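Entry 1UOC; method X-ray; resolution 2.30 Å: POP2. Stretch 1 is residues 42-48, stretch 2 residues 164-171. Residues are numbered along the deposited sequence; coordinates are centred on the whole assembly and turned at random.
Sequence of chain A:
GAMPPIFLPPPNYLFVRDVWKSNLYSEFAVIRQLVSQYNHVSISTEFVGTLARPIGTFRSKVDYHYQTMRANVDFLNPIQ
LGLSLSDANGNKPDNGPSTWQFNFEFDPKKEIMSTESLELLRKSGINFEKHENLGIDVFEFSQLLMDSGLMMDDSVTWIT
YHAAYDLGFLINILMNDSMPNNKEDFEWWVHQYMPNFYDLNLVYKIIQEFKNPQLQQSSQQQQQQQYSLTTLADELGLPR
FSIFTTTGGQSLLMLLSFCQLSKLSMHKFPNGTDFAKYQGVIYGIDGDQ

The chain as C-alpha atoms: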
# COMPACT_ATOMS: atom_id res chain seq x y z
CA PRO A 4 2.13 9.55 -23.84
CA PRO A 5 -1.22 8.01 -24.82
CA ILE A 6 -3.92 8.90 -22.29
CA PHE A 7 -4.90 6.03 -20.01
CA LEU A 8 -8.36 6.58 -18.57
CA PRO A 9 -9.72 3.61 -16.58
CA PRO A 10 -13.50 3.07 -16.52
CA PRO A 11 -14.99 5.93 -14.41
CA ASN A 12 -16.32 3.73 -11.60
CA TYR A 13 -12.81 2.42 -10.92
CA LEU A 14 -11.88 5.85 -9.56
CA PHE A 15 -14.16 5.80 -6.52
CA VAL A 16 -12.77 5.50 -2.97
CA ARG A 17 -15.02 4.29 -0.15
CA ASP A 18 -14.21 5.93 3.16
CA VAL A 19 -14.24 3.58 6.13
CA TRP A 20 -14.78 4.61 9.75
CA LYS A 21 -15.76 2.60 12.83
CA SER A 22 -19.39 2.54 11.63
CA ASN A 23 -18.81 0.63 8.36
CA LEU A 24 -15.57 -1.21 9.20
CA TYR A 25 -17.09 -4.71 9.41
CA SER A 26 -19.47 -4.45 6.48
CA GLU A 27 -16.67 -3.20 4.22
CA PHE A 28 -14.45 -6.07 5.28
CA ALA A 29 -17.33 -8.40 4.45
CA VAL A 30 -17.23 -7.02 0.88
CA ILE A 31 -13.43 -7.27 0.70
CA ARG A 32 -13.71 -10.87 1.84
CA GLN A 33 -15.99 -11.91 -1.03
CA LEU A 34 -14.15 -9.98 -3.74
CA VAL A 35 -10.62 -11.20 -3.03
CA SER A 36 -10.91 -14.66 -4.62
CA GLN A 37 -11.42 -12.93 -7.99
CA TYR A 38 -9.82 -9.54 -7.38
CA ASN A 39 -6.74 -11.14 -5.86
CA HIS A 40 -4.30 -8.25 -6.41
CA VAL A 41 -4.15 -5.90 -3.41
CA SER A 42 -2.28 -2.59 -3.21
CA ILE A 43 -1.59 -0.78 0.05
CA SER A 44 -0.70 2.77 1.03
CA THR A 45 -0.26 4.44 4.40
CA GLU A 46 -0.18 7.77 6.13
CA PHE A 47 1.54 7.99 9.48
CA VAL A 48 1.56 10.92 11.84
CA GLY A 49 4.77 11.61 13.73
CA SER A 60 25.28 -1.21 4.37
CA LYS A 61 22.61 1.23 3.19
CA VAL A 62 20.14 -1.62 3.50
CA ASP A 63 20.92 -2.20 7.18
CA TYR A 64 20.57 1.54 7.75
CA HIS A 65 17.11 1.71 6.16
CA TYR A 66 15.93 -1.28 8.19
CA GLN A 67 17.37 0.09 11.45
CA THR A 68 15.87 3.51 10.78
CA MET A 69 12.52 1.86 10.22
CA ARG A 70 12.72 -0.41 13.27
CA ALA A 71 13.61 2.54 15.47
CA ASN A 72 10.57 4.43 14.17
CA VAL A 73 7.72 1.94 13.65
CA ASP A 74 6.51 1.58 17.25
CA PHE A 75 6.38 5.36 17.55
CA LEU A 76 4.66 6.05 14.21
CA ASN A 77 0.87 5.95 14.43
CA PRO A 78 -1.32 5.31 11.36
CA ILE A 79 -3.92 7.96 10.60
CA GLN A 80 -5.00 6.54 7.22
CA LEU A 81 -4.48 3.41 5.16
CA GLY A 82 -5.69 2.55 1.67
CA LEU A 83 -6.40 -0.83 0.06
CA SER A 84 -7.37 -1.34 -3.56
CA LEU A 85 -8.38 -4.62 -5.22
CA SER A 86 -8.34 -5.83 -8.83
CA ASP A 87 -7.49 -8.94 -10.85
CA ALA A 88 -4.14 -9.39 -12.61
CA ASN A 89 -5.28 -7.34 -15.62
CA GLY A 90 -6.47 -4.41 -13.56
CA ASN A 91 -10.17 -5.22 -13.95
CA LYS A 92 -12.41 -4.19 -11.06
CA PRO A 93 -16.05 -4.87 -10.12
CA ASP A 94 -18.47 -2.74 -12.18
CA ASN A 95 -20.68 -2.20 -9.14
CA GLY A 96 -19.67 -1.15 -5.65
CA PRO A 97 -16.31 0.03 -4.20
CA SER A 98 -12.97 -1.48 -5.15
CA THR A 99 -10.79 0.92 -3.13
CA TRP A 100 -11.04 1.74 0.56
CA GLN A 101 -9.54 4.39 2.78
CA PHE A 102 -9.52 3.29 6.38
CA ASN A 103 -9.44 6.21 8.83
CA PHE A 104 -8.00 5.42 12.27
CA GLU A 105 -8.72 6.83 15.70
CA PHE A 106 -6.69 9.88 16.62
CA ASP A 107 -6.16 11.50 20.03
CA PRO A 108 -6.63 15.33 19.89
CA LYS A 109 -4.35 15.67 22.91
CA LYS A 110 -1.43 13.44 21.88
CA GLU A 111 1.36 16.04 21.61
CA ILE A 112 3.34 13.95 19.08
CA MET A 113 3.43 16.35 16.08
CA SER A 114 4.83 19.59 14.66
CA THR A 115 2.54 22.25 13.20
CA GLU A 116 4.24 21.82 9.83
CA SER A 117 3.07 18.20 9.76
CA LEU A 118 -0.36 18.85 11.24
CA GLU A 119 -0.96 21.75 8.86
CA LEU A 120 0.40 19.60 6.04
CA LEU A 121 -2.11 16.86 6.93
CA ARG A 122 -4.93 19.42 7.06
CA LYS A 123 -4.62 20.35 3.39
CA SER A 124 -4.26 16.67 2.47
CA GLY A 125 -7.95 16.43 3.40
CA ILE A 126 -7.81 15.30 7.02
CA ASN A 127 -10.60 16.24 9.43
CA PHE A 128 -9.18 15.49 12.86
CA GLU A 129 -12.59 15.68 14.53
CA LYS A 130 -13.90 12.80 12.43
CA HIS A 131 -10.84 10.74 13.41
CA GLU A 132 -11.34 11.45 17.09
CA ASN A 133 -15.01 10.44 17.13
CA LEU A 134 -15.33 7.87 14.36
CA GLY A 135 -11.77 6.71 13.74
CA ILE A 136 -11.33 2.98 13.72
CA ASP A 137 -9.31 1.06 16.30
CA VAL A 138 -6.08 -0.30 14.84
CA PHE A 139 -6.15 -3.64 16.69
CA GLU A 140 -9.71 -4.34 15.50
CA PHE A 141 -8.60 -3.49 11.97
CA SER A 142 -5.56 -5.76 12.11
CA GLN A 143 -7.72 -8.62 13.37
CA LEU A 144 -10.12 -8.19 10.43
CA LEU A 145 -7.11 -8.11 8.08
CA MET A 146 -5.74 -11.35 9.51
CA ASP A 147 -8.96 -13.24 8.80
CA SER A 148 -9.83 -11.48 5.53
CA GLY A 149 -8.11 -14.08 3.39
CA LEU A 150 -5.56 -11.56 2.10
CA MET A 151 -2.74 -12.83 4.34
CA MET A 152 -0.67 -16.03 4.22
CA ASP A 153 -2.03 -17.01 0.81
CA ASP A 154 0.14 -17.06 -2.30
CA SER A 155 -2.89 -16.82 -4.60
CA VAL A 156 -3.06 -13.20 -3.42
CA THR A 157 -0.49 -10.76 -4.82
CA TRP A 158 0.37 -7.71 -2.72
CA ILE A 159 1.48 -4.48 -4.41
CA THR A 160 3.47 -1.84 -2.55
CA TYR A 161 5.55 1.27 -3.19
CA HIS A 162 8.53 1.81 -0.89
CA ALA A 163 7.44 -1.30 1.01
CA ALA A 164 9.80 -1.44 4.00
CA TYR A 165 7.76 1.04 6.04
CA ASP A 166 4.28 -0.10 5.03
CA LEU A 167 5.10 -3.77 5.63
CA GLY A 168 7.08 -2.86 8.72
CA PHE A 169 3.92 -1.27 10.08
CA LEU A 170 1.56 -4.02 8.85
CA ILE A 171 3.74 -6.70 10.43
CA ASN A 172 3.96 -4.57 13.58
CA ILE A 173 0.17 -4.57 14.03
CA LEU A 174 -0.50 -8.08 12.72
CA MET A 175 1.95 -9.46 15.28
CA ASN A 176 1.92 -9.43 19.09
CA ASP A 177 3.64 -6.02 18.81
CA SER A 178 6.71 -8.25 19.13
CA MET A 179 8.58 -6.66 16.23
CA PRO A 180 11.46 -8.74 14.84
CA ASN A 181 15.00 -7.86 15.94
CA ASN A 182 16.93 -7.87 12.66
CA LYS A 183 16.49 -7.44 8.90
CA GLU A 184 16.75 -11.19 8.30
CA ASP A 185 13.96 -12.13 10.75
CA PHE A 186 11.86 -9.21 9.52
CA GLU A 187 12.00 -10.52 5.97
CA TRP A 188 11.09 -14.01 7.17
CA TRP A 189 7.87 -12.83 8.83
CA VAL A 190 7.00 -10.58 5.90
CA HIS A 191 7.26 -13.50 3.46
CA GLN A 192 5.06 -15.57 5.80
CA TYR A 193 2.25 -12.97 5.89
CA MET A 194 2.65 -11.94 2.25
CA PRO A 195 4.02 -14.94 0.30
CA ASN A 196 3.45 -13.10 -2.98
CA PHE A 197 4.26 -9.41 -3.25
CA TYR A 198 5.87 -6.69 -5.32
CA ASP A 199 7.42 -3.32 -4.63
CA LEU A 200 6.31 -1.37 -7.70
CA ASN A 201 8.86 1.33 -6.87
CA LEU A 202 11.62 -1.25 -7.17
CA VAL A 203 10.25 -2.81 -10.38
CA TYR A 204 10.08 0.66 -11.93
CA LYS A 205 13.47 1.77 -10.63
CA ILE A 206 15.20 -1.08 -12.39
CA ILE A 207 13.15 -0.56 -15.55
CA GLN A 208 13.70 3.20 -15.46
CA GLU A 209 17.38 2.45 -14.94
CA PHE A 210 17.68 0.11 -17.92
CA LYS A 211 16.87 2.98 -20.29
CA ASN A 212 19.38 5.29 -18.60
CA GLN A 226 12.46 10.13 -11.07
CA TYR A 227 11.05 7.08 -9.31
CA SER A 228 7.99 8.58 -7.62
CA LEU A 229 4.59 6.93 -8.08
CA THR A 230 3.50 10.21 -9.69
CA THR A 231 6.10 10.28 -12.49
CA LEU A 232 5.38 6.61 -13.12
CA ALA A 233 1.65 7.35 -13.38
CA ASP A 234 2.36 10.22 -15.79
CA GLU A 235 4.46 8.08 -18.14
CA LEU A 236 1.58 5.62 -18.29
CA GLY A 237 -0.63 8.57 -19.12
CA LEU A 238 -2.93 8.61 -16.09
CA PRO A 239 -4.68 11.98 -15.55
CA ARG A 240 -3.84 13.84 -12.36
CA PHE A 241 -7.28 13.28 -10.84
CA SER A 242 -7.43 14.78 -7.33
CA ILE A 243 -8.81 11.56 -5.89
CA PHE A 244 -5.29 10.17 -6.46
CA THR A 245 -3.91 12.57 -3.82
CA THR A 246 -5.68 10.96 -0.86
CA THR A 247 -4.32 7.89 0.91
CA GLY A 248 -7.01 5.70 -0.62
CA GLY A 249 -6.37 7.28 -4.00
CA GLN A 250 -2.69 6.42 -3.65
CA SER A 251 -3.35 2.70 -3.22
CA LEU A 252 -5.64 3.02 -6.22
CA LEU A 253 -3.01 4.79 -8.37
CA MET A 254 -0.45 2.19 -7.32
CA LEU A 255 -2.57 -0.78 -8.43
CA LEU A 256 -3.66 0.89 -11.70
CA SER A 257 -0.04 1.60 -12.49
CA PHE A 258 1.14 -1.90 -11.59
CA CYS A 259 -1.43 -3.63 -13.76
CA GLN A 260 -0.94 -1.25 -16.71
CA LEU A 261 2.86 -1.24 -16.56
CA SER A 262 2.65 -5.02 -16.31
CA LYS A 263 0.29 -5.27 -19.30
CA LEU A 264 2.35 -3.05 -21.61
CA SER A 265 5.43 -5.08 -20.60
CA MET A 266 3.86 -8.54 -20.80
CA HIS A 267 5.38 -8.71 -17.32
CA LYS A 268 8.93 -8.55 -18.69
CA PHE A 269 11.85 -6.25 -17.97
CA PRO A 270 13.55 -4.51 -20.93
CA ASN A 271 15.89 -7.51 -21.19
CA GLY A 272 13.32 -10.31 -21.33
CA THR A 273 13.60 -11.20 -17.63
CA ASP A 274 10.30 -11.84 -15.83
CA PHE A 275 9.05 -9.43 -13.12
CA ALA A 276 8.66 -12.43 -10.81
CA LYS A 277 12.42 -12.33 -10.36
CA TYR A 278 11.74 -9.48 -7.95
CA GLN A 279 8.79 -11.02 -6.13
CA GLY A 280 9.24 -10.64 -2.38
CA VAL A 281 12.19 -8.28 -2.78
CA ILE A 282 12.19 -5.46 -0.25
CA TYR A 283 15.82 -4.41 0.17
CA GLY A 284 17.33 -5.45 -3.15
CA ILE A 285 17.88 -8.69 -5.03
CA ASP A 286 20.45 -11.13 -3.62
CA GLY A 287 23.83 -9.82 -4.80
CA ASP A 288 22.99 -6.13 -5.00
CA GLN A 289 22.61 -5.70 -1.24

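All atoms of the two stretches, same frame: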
# COMPACT_ATOMS: atom_id res chain seq x y z
N SER A 42 -3.30 -3.62 -3.38
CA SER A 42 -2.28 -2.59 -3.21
C SER A 42 -2.53 -1.94 -1.85
O SER A 42 -3.66 -1.90 -1.37
CB SER A 42 -2.39 -1.53 -4.30
OG SER A 42 -3.65 -0.90 -4.20
N ILE A 43 -1.47 -1.43 -1.24
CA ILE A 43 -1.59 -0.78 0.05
C ILE A 43 -0.79 0.51 0.13
O ILE A 43 0.28 0.64 -0.45
CB ILE A 43 -1.13 -1.71 1.20
CG1 ILE A 43 -1.19 -0.96 2.53
CG2 ILE A 43 0.29 -2.23 0.92
CD1 ILE A 43 -0.70 -1.76 3.70
N SER A 44 -1.34 1.48 0.85
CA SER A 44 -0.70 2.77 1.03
C SER A 44 -0.97 3.20 2.47
O SER A 44 -1.97 2.79 3.08
CB SER A 44 -1.24 3.80 0.06
OG SER A 44 -0.43 4.95 0.09
N THR A 45 -0.09 4.02 3.02
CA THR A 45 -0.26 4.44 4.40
C THR A 45 0.09 5.89 4.63
O THR A 45 0.80 6.53 3.85
CB THR A 45 0.62 3.62 5.32
OG1 THR A 45 1.99 3.85 4.97
CG2 THR A 45 0.31 2.13 5.20
N GLU A 46 -0.43 6.40 5.73
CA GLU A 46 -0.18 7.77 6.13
C GLU A 46 0.01 7.70 7.63
O GLU A 46 -0.91 7.34 8.38
CB GLU A 46 -1.37 8.66 5.75
CG GLU A 46 -1.11 10.15 5.93
CD GLU A 46 0.12 10.62 5.18
OE1 GLU A 46 0.13 10.55 3.93
OE2 GLU A 46 1.08 11.07 5.83
N PHE A 47 1.22 8.01 8.07
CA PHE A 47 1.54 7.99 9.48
C PHE A 47 1.71 9.41 9.96
O PHE A 47 2.11 10.29 9.20
CB PHE A 47 2.86 7.25 9.75
CG PHE A 47 2.89 5.85 9.23
CD1 PHE A 47 3.49 5.56 8.01
CD2 PHE A 47 2.34 4.81 9.98
CE1 PHE A 47 3.56 4.24 7.54
CE2 PHE A 47 2.40 3.49 9.51
CZ PHE A 47 3.02 3.21 8.30
N VAL A 48 1.40 9.61 11.23
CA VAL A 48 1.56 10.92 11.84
C VAL A 48 2.66 10.78 12.89
O VAL A 48 2.63 9.89 13.75
CB VAL A 48 0.23 11.38 12.48
CG1 VAL A 48 -0.80 11.63 11.38
CG2 VAL A 48 -0.29 10.34 13.45
N ALA A 164 9.13 -1.59 2.71
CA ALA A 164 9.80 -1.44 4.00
C ALA A 164 8.94 -0.87 5.13
O ALA A 164 8.64 -1.57 6.10
CB ALA A 164 11.05 -0.60 3.83
N TYR A 165 8.56 0.39 5.01
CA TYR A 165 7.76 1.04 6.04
C TYR A 165 6.31 0.59 6.14
O TYR A 165 5.76 0.49 7.24
CB TYR A 165 7.82 2.56 5.88
CG TYR A 165 9.05 3.16 6.53
CD1 TYR A 165 10.33 2.85 6.08
CD2 TYR A 165 8.93 3.99 7.65
CE1 TYR A 165 11.46 3.35 6.72
CE2 TYR A 165 10.05 4.50 8.30
CZ TYR A 165 11.31 4.17 7.83
OH TYR A 165 12.42 4.65 8.49
N ASP A 166 5.67 0.33 5.00
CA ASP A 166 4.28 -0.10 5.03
C ASP A 166 4.19 -1.49 5.64
O ASP A 166 3.38 -1.73 6.53
CB ASP A 166 3.67 -0.09 3.62
CG ASP A 166 3.55 1.32 3.05
OD1 ASP A 166 3.73 2.28 3.81
OD2 ASP A 166 3.27 1.46 1.85
N LEU A 167 5.04 -2.39 5.15
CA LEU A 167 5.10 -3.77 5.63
C LEU A 167 5.58 -3.78 7.08
O LEU A 167 5.07 -4.52 7.91
CB LEU A 167 6.04 -4.58 4.75
CG LEU A 167 5.44 -5.12 3.45
CD1 LEU A 167 4.38 -4.17 2.91
CD2 LEU A 167 6.55 -5.35 2.44
N GLY A 168 6.58 -2.95 7.37
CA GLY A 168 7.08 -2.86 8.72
C GLY A 168 5.89 -2.64 9.63
O GLY A 168 5.66 -3.41 10.57
N PHE A 169 5.12 -1.60 9.33
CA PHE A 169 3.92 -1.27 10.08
C PHE A 169 2.92 -2.43 10.11
O PHE A 169 2.53 -2.89 11.19
CB PHE A 169 3.26 -0.02 9.48
CG PHE A 169 1.77 0.05 9.69
CD1 PHE A 169 1.22 0.07 10.98
CD2 PHE A 169 0.90 0.05 8.60
CE1 PHE A 169 -0.16 0.09 11.17
CE2 PHE A 169 -0.47 0.08 8.77
CZ PHE A 169 -1.01 0.09 10.06
N LEU A 170 2.50 -2.90 8.94
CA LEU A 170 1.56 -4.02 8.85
C LEU A 170 1.97 -5.17 9.75
O LEU A 170 1.17 -5.67 10.55
CB LEU A 170 1.43 -4.53 7.41
CG LEU A 170 0.30 -3.95 6.56
CD1 LEU A 170 0.20 -4.69 5.24
CD2 LEU A 170 -1.01 -4.06 7.32
N ILE A 171 3.22 -5.61 9.62
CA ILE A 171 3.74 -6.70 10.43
C ILE A 171 3.67 -6.32 11.91
O ILE A 171 3.35 -7.15 12.75
CB ILE A 171 5.22 -7.02 10.05
CG1 ILE A 171 5.29 -8.40 9.39
CG2 ILE A 171 6.12 -7.00 11.29
CD1 ILE A 171 6.70 -8.86 9.15
O HOH W 1 2.95 0.68 -0.53

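Strand 42-48 of POP2 lies across helix 165-171 almost at a right angle: the axes cross at 84° and approach to 8.8 Å, with Thr45 and Asp166 nearest in the backbone (CA to CA, 6.5 Å). Because side chains alternate along an extended strand, Ile43, Thr45 and Phe47 point toward the helix, whereas Ser44 and Glu46 point away.

At the centre, Thr45 adopts the p rotamer (chi1 63°), which places its hydroxyl for a short hydrogen bond from Thr45 OG1 to Asp166 OD1, 2.6 Å. The CA-to-CB bond of Asp166 is directed sideways, but chi1 in the m well (-67°) brings the carboxylate nearer the strand. Its other oxygen is reached through solvent: water 1 lies 2.7 Å from Ile43 O and 2.5 Å from Asp166 OD2, bridging two atoms that are themselves 3.9 Å apart, Ile43 O to Asp166 OD2. The carboxylate thus engages both a strand side chain and, through water, the strand backbone.

Apolar contacts extend along the strand to either side of this polar pair. Ile43 is fully extended (t, t), carrying its tip to the helix, where Ile43 CD1 meets Leu170 CD1 at 3.4 Å. Leu170 also starts sideways; its chi1 of -94° lies between wells, while chi2 is t, and its end comes nearer the strand.

Phe47, in the m rotamer with chi2 98°, sends its ring tip to the helix, Phe47 CZ to Phe169 CB 3.4 Å. Phe169 is t (chi1 152°), and its ring receives the edge of Phe47 on its face in an offset edge-to-face pair, with centroids 5.3 Å apart and planes at 84°. The methyl of Thr45 joins this cluster, Thr45 CG2 to Phe169 CD2 4.0 Å, so one threonine serves both the polar and the apolar contact.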